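Local atomic coordinates of chitosanase (Gynuella sunshinyii YC6258, PDB entry 6X2Q), a protein that probably hydrolyses chitosan as a family 46 glycoside hydrolase, and binds glucosamine units of a chitooligosaccharide in the cleft between its lobes. Residues A[39-44]-A[51-56]; A[57-62]-A[111-116]; A[124-129]-A[138-143]; A[165-170]-A[181-186]. One frame throughout, in Å; residues are numbered along the deposited sequence.

Contact 1 (A[39-44]-A[51-56]). With GCS (2-amino-2-deoxy-beta-D-glucopyranose), chain B; GCS (2-amino-2-deoxy-beta-D-glucopyranose), chain C.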
# COMPACT_ATOMS: atom_id res chain seq x y z
N ILE A 39 5.64 -12.26 -8.15
CA ILE A 39 4.53 -11.61 -8.85
C ILE A 39 3.85 -10.64 -7.90
O ILE A 39 3.53 -11.00 -6.75
CB ILE A 39 3.53 -12.66 -9.37
CG1 ILE A 39 4.26 -13.72 -10.18
CG2 ILE A 39 2.42 -11.98 -10.19
CD1 ILE A 39 3.35 -14.63 -11.00
N THR A 40 3.64 -9.41 -8.37
CA THR A 40 2.90 -8.38 -7.66
C THR A 40 1.56 -8.20 -8.35
O THR A 40 1.52 -8.01 -9.57
CB THR A 40 3.67 -7.05 -7.65
OG1 THR A 40 4.83 -7.19 -6.83
CG2 THR A 40 2.80 -5.90 -7.11
N ALA A 41 0.46 -8.24 -7.59
CA ALA A 41 -0.86 -8.27 -8.20
C ALA A 41 -1.89 -7.52 -7.37
O ALA A 41 -1.76 -7.39 -6.15
CB ALA A 41 -1.34 -9.72 -8.42
N GLY A 42 -2.93 -7.04 -8.06
CA GLY A 42 -4.12 -6.55 -7.40
C GLY A 42 -4.08 -5.07 -7.07
O GLY A 42 -3.14 -4.34 -7.40
N ARG A 43 -5.14 -4.64 -6.40
CA ARG A 43 -5.31 -3.22 -6.10
C ARG A 43 -4.33 -2.73 -5.05
O ARG A 43 -4.06 -1.53 -4.99
CB ARG A 43 -6.74 -2.96 -5.63
CG ARG A 43 -7.15 -3.82 -4.46
CD ARG A 43 -8.44 -3.32 -3.83
NE ARG A 43 -8.25 -2.01 -3.22
CZ ARG A 43 -9.14 -1.41 -2.45
NH1 ARG A 43 -10.30 -2.00 -2.21
NH2 ARG A 43 -8.86 -0.21 -1.94
N ALA A 44 -3.80 -3.63 -4.22
CA ALA A 44 -2.83 -3.25 -3.21
C ALA A 44 -1.45 -3.86 -3.45
O ALA A 44 -0.60 -3.83 -2.55
CB ALA A 44 -3.32 -3.64 -1.82
N GLY A 51 3.10 -13.41 1.07
CA GLY A 51 1.94 -14.08 1.67
C GLY A 51 0.59 -13.44 1.48
O GLY A 51 -0.38 -14.08 1.82
N ASP A 52 0.50 -12.24 0.92
CA ASP A 52 -0.81 -11.57 0.80
C ASP A 52 -1.50 -12.04 -0.47
O ASP A 52 -2.70 -12.11 -0.48
CB ASP A 52 -0.76 -10.07 1.10
CG ASP A 52 0.13 -9.26 0.20
OD1 ASP A 52 -0.10 -8.07 0.06
OD2 ASP A 52 1.03 -9.84 -0.36
N MET A 53 -0.73 -12.44 -1.48
CA MET A 53 -1.34 -13.01 -2.70
C MET A 53 -1.96 -14.36 -2.32
O MET A 53 -3.03 -14.66 -2.80
CB MET A 53 -0.31 -13.21 -3.81
CG MET A 53 -0.79 -14.11 -4.88
SD MET A 53 0.34 -14.24 -6.24
CE MET A 53 0.18 -12.63 -6.97
N LEU A 54 -1.30 -15.11 -1.45
CA LEU A 54 -1.79 -16.41 -0.97
C LEU A 54 -3.10 -16.23 -0.21
O LEU A 54 -4.00 -16.96 -0.49
CB LEU A 54 -0.73 -17.06 -0.07
CG LEU A 54 -1.22 -18.31 0.65
CD1 LEU A 54 -1.39 -19.46 -0.32
CD2 LEU A 54 -0.29 -18.71 1.76
N GLU A 55 -3.17 -15.27 0.69
CA GLU A 55 -4.40 -15.09 1.45
C GLU A 55 -5.58 -14.78 0.54
O GLU A 55 -6.67 -15.32 0.74
CB GLU A 55 -4.22 -14.00 2.49
CG GLU A 55 -5.39 -13.95 3.41
CD GLU A 55 -5.38 -12.74 4.30
OE1 GLU A 55 -6.41 -12.49 4.94
OE2 GLU A 55 -4.33 -12.06 4.35
N VAL A 56 -5.37 -13.95 -0.49
CA VAL A 56 -6.46 -13.62 -1.40
C VAL A 56 -6.99 -14.89 -2.07
O VAL A 56 -8.20 -15.17 -2.07
CB VAL A 56 -6.00 -12.58 -2.44
CG1 VAL A 56 -7.02 -12.42 -3.55
CG2 VAL A 56 -5.71 -11.22 -1.77
C1 GCS B . 4.18 -4.99 -0.22
C2 GCS B . 3.51 -6.28 0.21
C3 GCS B . 3.51 -6.35 1.71
C4 GCS B . 4.92 -6.32 2.28
C5 GCS B . 5.64 -5.22 1.49
C6 GCS B . 7.12 -5.05 1.75
N2 GCS B . 2.21 -6.47 -0.32
O1 GCS B . 4.30 -4.74 -1.62
O3 GCS B . 2.92 -7.55 2.03
O4 GCS B . 4.94 -6.52 3.43
O5 GCS B . 5.48 -5.31 0.10
O6 GCS B . 7.78 -6.26 1.90
C1 GCS C . 5.52 -3.36 -4.92
C2 GCS C . 6.67 -2.75 -3.93
C3 GCS C . 6.12 -3.28 -2.51
C4 GCS C . 4.57 -3.23 -2.24
C5 GCS C . 3.46 -3.36 -3.30
C6 GCS C . 2.54 -2.56 -2.95
N2 GCS C . 7.93 -3.14 -4.21
O1 GCS C . 5.89 -2.78 -6.11
O3 GCS C . 6.61 -2.25 -1.64
O5 GCS C . 4.21 -3.10 -4.56
O6 GCS C . 1.73 -2.18 -4.07
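A41 on strand 39-41 faces M53 in the first turn of helix 52-63, their CA atoms 7.3 Å apart. No hydrogen bond crosses between the two backbones. The contact rests on one methyl group. M53 leaves its helix extended, with CG anti to the backbone N, and then bends at its last torsion (chi3 -70°). This sets M53 CE against the strand, 3.6 Å from A41 CB. M53 CE also lies 3.7 Å from I39 O and 4.0 Å from I39 CG2, where the two side chains cross at a slant. All three residues are buried.

Next to M53, D52 faces the sugar. Its OD1 accepts a 2.8 Å hydrogen bond from N2 of the chain B glucosamine, and it is also bonded to Y118 OH. OD2 is held by T47 N and T50 OG1, so both carboxylate oxygens are fixed. With an alanine in place of D52 the carboxylate is gone, and the sugar amino group would probably lose its carboxylate partner while T47 N, T50 OG1 and Y118 OH lost theirs. A44 O takes a weak bond from O6 of the chain C glucosamine, at 3.2 Å.

Strand 39-41 is the middle one of a three-stranded antiparallel sheet. Helix 93-100 packs on the contact through P94 on I39, W97 on A41 and L93 on M53. Helix 73-82 adds L76 against M53.

Contact 2 (A[57-62]-A[111-116])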
# COMPACT_ATOMS: atom_id res chain seq x y z
N ILE A 57 -6.08 -15.69 -2.63
CA ILE A 57 -6.50 -16.87 -3.37
C ILE A 57 -7.10 -17.90 -2.42
O ILE A 57 -8.12 -18.51 -2.73
CB ILE A 57 -5.33 -17.42 -4.21
CG1 ILE A 57 -5.00 -16.41 -5.31
CG2 ILE A 57 -5.65 -18.81 -4.83
CD1 ILE A 57 -3.68 -16.65 -6.03
N GLN A 58 -6.52 -18.05 -1.22
CA GLN A 58 -7.10 -18.98 -0.25
C GLN A 58 -8.52 -18.57 0.13
O GLN A 58 -9.44 -19.39 0.11
CB GLN A 58 -6.22 -19.10 0.99
CG GLN A 58 -5.09 -20.09 0.80
CD GLN A 58 -4.19 -20.23 2.02
OE1 GLN A 58 -4.09 -19.32 2.85
NE2 GLN A 58 -3.50 -21.36 2.11
N ARG A 59 -8.72 -17.30 0.47
CA ARG A 59 -10.06 -16.88 0.84
C ARG A 59 -11.02 -17.05 -0.33
O ARG A 59 -12.16 -17.49 -0.16
CB ARG A 59 -10.06 -15.44 1.33
CG ARG A 59 -9.18 -15.30 2.55
CD ARG A 59 -9.23 -13.91 3.12
NE ARG A 59 -10.52 -13.63 3.70
CZ ARG A 59 -10.79 -12.54 4.40
NH1 ARG A 59 -9.83 -11.65 4.61
NH2 ARG A 59 -12.00 -12.34 4.89
N TYR A 60 -10.56 -16.74 -1.55
CA TYR A 60 -11.41 -16.90 -2.71
C TYR A 60 -11.76 -18.37 -2.92
O TYR A 60 -12.89 -18.70 -3.31
CB TYR A 60 -10.73 -16.32 -3.93
CG TYR A 60 -11.54 -16.37 -5.20
CD1 TYR A 60 -12.77 -15.72 -5.30
CD2 TYR A 60 -11.06 -17.05 -6.32
CE1 TYR A 60 -13.51 -15.75 -6.48
CE2 TYR A 60 -11.80 -17.09 -7.51
CZ TYR A 60 -13.02 -16.45 -7.58
OH TYR A 60 -13.75 -16.49 -8.75
N SER A 61 -10.81 -19.26 -2.64
CA SER A 61 -11.02 -20.68 -2.89
C SER A 61 -11.97 -21.28 -1.87
O SER A 61 -12.63 -22.29 -2.16
CB SER A 61 -9.68 -21.40 -2.86
OG SER A 61 -8.94 -21.05 -4.03
N ARG A 62 -12.09 -20.67 -0.69
CA ARG A 62 -13.12 -21.11 0.23
C ARG A 62 -14.51 -20.69 -0.25
O ARG A 62 -15.48 -21.40 -0.01
CB ARG A 62 -12.81 -20.60 1.64
CG ARG A 62 -13.70 -21.18 2.70
CD ARG A 62 -13.18 -22.52 3.23
NE ARG A 62 -14.11 -23.11 4.19
CZ ARG A 62 -15.26 -23.71 3.87
NH1 ARG A 62 -16.03 -24.21 4.83
NH2 ARG A 62 -15.63 -23.81 2.59
N ASP A 111 -10.76 -6.48 -1.65
CA ASP A 111 -11.14 -5.37 -0.77
C ASP A 111 -11.07 -5.80 0.68
O ASP A 111 -10.59 -5.05 1.54
CB ASP A 111 -12.57 -4.88 -1.08
CG ASP A 111 -12.70 -4.28 -2.48
OD1 ASP A 111 -11.68 -3.85 -3.07
OD2 ASP A 111 -13.84 -4.24 -3.02
N ASP A 112 -11.55 -7.00 0.99
CA ASP A 112 -11.55 -7.47 2.37
C ASP A 112 -10.12 -7.61 2.88
O ASP A 112 -9.81 -7.20 4.00
CB ASP A 112 -12.30 -8.81 2.49
CG ASP A 112 -13.81 -8.69 2.19
OD1 ASP A 112 -14.35 -7.56 2.16
OD2 ASP A 112 -14.45 -9.76 1.99
N VAL A 113 -9.24 -8.20 2.07
CA VAL A 113 -7.86 -8.35 2.50
C VAL A 113 -7.20 -6.99 2.70
O VAL A 113 -6.53 -6.77 3.71
CB VAL A 113 -7.08 -9.22 1.50
CG1 VAL A 113 -5.62 -9.23 1.86
CG2 VAL A 113 -7.64 -10.63 1.49
N VAL A 114 -7.39 -6.07 1.75
CA VAL A 114 -6.89 -4.72 1.93
C VAL A 114 -7.36 -4.15 3.25
O VAL A 114 -6.56 -3.64 4.05
CB VAL A 114 -7.31 -3.81 0.77
CG1 VAL A 114 -6.97 -2.36 1.10
CG2 VAL A 114 -6.60 -4.22 -0.51
N ASP A 115 -8.66 -4.27 3.53
CA ASP A 115 -9.20 -3.76 4.79
C ASP A 115 -8.56 -4.45 5.99
O ASP A 115 -8.19 -3.78 6.97
CB ASP A 115 -10.72 -3.92 4.83
CG ASP A 115 -11.36 -3.05 5.90
OD1 ASP A 115 -11.35 -1.80 5.74
OD2 ASP A 115 -11.83 -3.60 6.92
N GLU A 116 -8.42 -5.78 5.94
CA GLU A 116 -7.87 -6.52 7.07
C GLU A 116 -6.37 -6.27 7.24
O GLU A 116 -5.89 -6.10 8.37
CB GLU A 116 -8.14 -8.02 6.91
CG GLU A 116 -7.76 -8.84 8.15
CD GLU A 116 -7.13 -10.23 7.85
OE1 GLU A 116 -7.24 -11.12 8.72
OE2 GLU A 116 -6.51 -10.42 6.77
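The helix pair 52-63 and 104-129 meets here through R59 on one side and D112, V113 and E116 on the other. The axes of the two short segments approach to 11.2 Å and run at 132°, nearer antiparallel than parallel. Helix 104-129 has a wider pi-type turn at 114-116, within this contact. R59 and V113 have the closest CA atoms. Their side chains slide past each other in opposite directions, with V113 CG2 4.0 Å from R59 CD and 3.9 Å from R59 NH1. R59 is bent at chi3 (69°), which turns its guanidinium aside from the line of the chain.

Two acids lie near that charge, but neither makes a salt bridge. R59 NH1 is 4.1 Å from E116 OE2, and the guanidinium and carboxylate planes are 64° apart. R59 NH2 is 4.6 Å from D112 OD2, which sits well out of the guanidinium plane, so no N-H points at it. D112 OD1 is bonded instead to Q108 NE2 in its own helix. E55 OE1 is a further, weak and long ion partner of R59 NH1. The nearby arginine may ease the closeness of E55 and E116.

V113 is buried beside these charged groups, against V56 and E55 of the facing helix and F46. R59, D112 and E116 reach solvent to differing degrees. Helix 104-129 is probably the long helix that joins the two lobes in family 46 chitosanases.

Contact 3 (A[124-129]-A[138-143]); sequences ERAAEL and LALYDA
The shortest polar bond here, D142 N to L138 O at 2.8 Å, closes the helical turn from which L140 reaches across to A126 and L129. No hydrogen bond joins the two segments, and the contact is wholly apolar. A126 and L140 bring the backbones closest, with CA atoms 7.3 Å apart.

One methyl does the touching. L140 CG lies anti to its carbonyl carbon (chi1 -64°), which carries CD1 across to A126. L140 CD1 lies 3.7 Å from A126 CB and 3.8 Å from A126 CA, so it rests on the alanine and its backbone. The small A126 side chain is consistent with the close approach. L129 CD1 meets L140 CD1 as well, the two leucines tip to tip at 4.1 Å. The three residues are buried.

The charged neighbours turn elsewhere. The end of R125 leads away to a salt bridge with E149, and D142 is paired with R188 and R210.

The segments belong to helices 104-129 and 134-147, which follow each other through a short turn. Helix 156-167 covers the leucines, with I160 on both and L156 on L140. Helix 177-193 adds W180 against L129.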
# COMPACT_ATOMS: atom_id res chain seq x y z
N GLU A 124 -5.63 1.87 13.09
CA GLU A 124 -5.30 1.53 14.49
C GLU A 124 -3.96 2.20 14.84
O GLU A 124 -3.85 2.69 15.93
CB GLU A 124 -5.23 0.03 14.73
N ARG A 125 -3.01 2.22 13.91
CA ARG A 125 -1.78 2.95 14.21
C ARG A 125 -2.08 4.43 14.43
O ARG A 125 -1.62 5.03 15.40
CB ARG A 125 -0.76 2.78 13.10
CG ARG A 125 -0.30 1.36 12.90
CD ARG A 125 0.63 0.91 14.00
NE ARG A 125 0.99 -0.49 13.82
CZ ARG A 125 1.96 -1.11 14.50
NH1 ARG A 125 2.69 -0.46 15.40
NH2 ARG A 125 2.19 -2.39 14.26
N ALA A 126 -2.88 5.02 13.54
CA ALA A 126 -3.20 6.43 13.67
C ALA A 126 -3.83 6.72 15.03
O ALA A 126 -3.45 7.68 15.70
CB ALA A 126 -4.14 6.87 12.54
N ALA A 127 -4.75 5.85 15.48
CA ALA A 127 -5.43 6.07 16.76
C ALA A 127 -4.45 5.99 17.92
O ALA A 127 -4.51 6.80 18.85
CB ALA A 127 -6.56 5.07 16.94
N GLU A 128 -3.54 5.01 17.89
CA GLU A 128 -2.50 4.92 18.91
C GLU A 128 -1.63 6.17 18.93
O GLU A 128 -1.22 6.63 20.01
CB GLU A 128 -1.63 3.69 18.68
CG GLU A 128 -2.29 2.41 19.13
CD GLU A 128 -1.74 1.20 18.41
OE1 GLU A 128 -2.55 0.37 17.93
OE2 GLU A 128 -0.49 1.07 18.34
N LEU A 129 -1.35 6.74 17.76
CA LEU A 129 -0.57 7.97 17.68
C LEU A 129 -1.37 9.19 18.13
O LEU A 129 -0.77 10.25 18.39
CB LEU A 129 -0.08 8.21 16.26
CG LEU A 129 1.03 7.29 15.72
CD1 LEU A 129 1.10 7.43 14.21
CD2 LEU A 129 2.34 7.65 16.37
N LEU A 138 -3.96 9.22 5.48
CA LEU A 138 -3.61 8.83 4.13
C LEU A 138 -2.14 8.42 4.05
O LEU A 138 -1.81 7.37 3.51
CB LEU A 138 -3.93 9.98 3.18
CG LEU A 138 -3.44 9.81 1.75
CD1 LEU A 138 -4.13 8.63 1.08
CD2 LEU A 138 -3.68 11.09 0.97
N ALA A 139 -1.27 9.22 4.67
CA ALA A 139 0.16 8.93 4.64
C ALA A 139 0.47 7.61 5.33
O ALA A 139 1.31 6.84 4.85
CB ALA A 139 0.94 10.06 5.31
N LEU A 140 -0.20 7.32 6.45
CA LEU A 140 0.03 6.03 7.09
C LEU A 140 -0.52 4.89 6.24
O LEU A 140 0.06 3.79 6.23
CB LEU A 140 -0.61 5.99 8.47
CG LEU A 140 -0.01 6.98 9.47
CD1 LEU A 140 -0.92 7.09 10.71
CD2 LEU A 140 1.39 6.59 9.85
N TYR A 141 -1.62 5.13 5.54
CA TYR A 141 -2.25 4.06 4.77
C TYR A 141 -1.43 3.73 3.53
O TYR A 141 -1.20 2.56 3.20
CB TYR A 141 -3.66 4.47 4.42
CG TYR A 141 -4.44 3.51 3.56
CD1 TYR A 141 -4.39 2.14 3.78
CD2 TYR A 141 -5.26 3.99 2.55
CE1 TYR A 141 -5.14 1.27 2.99
CE2 TYR A 141 -6.00 3.15 1.76
CZ TYR A 141 -5.94 1.80 1.98
OH TYR A 141 -6.69 0.99 1.17
N ASP A 142 -0.97 4.78 2.83
CA ASP A 142 -0.09 4.58 1.69
C ASP A 142 1.20 3.90 2.11
O ASP A 142 1.68 3.00 1.42
CB ASP A 142 0.20 5.92 1.02
CG ASP A 142 1.02 5.76 -0.25
OD1 ASP A 142 0.49 5.13 -1.19
OD2 ASP A 142 2.17 6.26 -0.31
N ALA A 143 1.78 4.31 3.25
CA ALA A 143 3.01 3.68 3.70
C ALA A 143 2.80 2.22 4.09
O ALA A 143 3.65 1.37 3.82
CB ALA A 143 3.62 4.48 4.87

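Contact 4 (A[165-170]-A[181-186])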
# COMPACT_ATOMS: atom_id res chain seq x y z
N ALA A 165 10.80 8.91 17.92
CA ALA A 165 12.10 9.20 18.54
C ALA A 165 12.61 10.58 18.14
O ALA A 165 13.09 11.34 18.99
CB ALA A 165 13.11 8.12 18.14
N LYS A 166 12.48 10.94 16.86
CA LYS A 166 13.08 12.17 16.35
C LYS A 166 12.40 13.42 16.91
O LYS A 166 13.08 14.40 17.24
CB LYS A 166 13.02 12.16 14.81
CG LYS A 166 13.55 13.42 14.13
CD LYS A 166 15.07 13.46 14.14
CE LYS A 166 15.60 14.87 14.25
NZ LYS A 166 16.21 15.35 12.97
N VAL A 167 11.07 13.42 17.00
CA VAL A 167 10.34 14.61 17.43
C VAL A 167 10.00 14.57 18.91
O VAL A 167 9.31 15.46 19.41
CB VAL A 167 9.05 14.84 16.61
CG1 VAL A 167 9.38 15.11 15.14
CG2 VAL A 167 8.10 13.67 16.76
N ASN A 168 10.46 13.54 19.63
CA ASN A 168 10.26 13.44 21.07
C ASN A 168 8.78 13.25 21.44
O ASN A 168 8.29 13.85 22.41
CB ASN A 168 10.85 14.67 21.77
CG ASN A 168 11.40 14.35 23.13
OD1 ASN A 168 11.99 13.28 23.33
ND2 ASN A 168 11.22 15.27 24.08
N GLY A 169 8.06 12.40 20.67
CA GLY A 169 6.76 11.97 21.12
C GLY A 169 5.75 11.90 19.97
O GLY A 169 6.09 12.01 18.78
N ILE A 170 4.49 11.71 20.34
CA ILE A 170 3.40 11.47 19.40
C ILE A 170 2.41 12.62 19.53
O ILE A 170 2.47 13.40 20.50
CB ILE A 170 2.72 10.10 19.65
CG1 ILE A 170 1.97 10.10 20.99
CG2 ILE A 170 3.74 9.00 19.57
CD1 ILE A 170 1.19 8.83 21.27
N LEU A 181 4.14 14.60 11.21
CA LEU A 181 3.88 14.13 9.86
C LEU A 181 5.01 14.51 8.91
O LEU A 181 5.40 13.71 8.06
CB LEU A 181 2.53 14.68 9.35
CG LEU A 181 2.09 14.26 7.93
CD1 LEU A 181 2.15 12.75 7.75
CD2 LEU A 181 0.72 14.80 7.53
N LYS A 182 5.55 15.72 9.04
CA LYS A 182 6.63 16.13 8.15
C LYS A 182 7.87 15.26 8.36
O LYS A 182 8.53 14.83 7.40
CB LYS A 182 6.96 17.60 8.36
CG LYS A 182 7.67 18.25 7.18
CD LYS A 182 8.61 19.33 7.66
CE LYS A 182 8.34 20.68 6.98
NZ LYS A 182 9.50 21.62 7.18
N THR A 183 8.18 14.98 9.63
CA THR A 183 9.28 14.08 9.95
C THR A 183 9.04 12.69 9.38
O THR A 183 9.95 12.07 8.81
CB THR A 183 9.43 14.03 11.47
OG1 THR A 183 9.61 15.37 11.97
CG2 THR A 183 10.62 13.20 11.87
N PHE A 184 7.80 12.18 9.49
CA PHE A 184 7.50 10.85 8.96
C PHE A 184 7.72 10.80 7.45
O PHE A 184 8.28 9.84 6.93
CB PHE A 184 6.05 10.46 9.29
CG PHE A 184 5.63 9.13 8.68
CD1 PHE A 184 5.94 7.92 9.31
CD2 PHE A 184 4.93 9.09 7.48
CE1 PHE A 184 5.55 6.71 8.76
CE2 PHE A 184 4.54 7.88 6.92
CZ PHE A 184 4.85 6.69 7.56
N LEU A 185 7.26 11.83 6.73
CA LEU A 185 7.43 11.83 5.29
C LEU A 185 8.90 11.88 4.90
O LEU A 185 9.32 11.19 3.95
CB LEU A 185 6.66 13.01 4.68
CG LEU A 185 5.14 13.00 4.89
CD1 LEU A 185 4.49 14.27 4.32
CD2 LEU A 185 4.51 11.72 4.30
N LYS A 186 9.72 12.64 5.63
CA LYS A 186 11.15 12.73 5.31
C LYS A 186 11.85 11.41 5.61
O LYS A 186 12.70 10.96 4.83
CB LYS A 186 11.80 13.87 6.08
CG LYS A 186 11.36 15.24 5.60
CD LYS A 186 12.25 16.37 6.12
CE LYS A 186 12.10 16.52 7.61
NZ LYS A 186 13.45 16.59 8.24
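T183 presents OG1 to V167 and CG2 to K166, because its chi1 of -56° sets OG1 anti to the carbonyl carbon and CG2 anti to the backbone N. V167 answers with CG1, which chi1 of -63° places anti to its carbonyl carbon. These two side chains reach for each other tip to tip. V167 CG1 lies 3.2 Å from T183 OG1, a tight approach, and 3.8 Å from T183 CB. The CA atoms of this pair, 7.6 Å apart, are the nearest between the segments.

K166 crosses T183 at about a right angle. K166 CG touches T183 CG2 at 3.7 Å and K166 CB follows at 3.9 Å, so only the root of the lysine takes part. Further out the chain bends three times and brings K166 NZ to 5.6 Å from K186 NZ. Both lysines are exposed, so solvent is likely to screen the like charges.

Segment 165-170 holds the end of helix 156-167. N168 leaves the helix with a positive phi, in a Schellman motif. V167 sits just before this turn and also packs on R179 and W180 of helix 177-193. T183 also touches T163, in the helix that carries V167.

T183 OG1 finds its polar partner in R179 O. Its meeting with the V167 methyl is a van der Waals contact, since that carbon is apolar. The two helices are joined here without a polar bond.

The four contacts come in series along the chain, and all lie within the family 46 range. Contacts 1 and 2 share helix 52-63, with centres about 9 Å apart; R43 and D111 link them by a salt bridge. Contacts 3 and 4 lie about 13 Å apart, centre to centre, and touch through A143 on F184 and A139 on L181. Contacts 1 and 3 fall on opposite sides of the chain's centre, their centres about 21 Å apart. Helix 104-129 serves contacts 2 and 3 and so spans both groups. This is consistent with two lobes joined by a long helix. Contact 1 borders the bound sugars, while contact 4 lies farthest from contact 1, about 30 Å between centres.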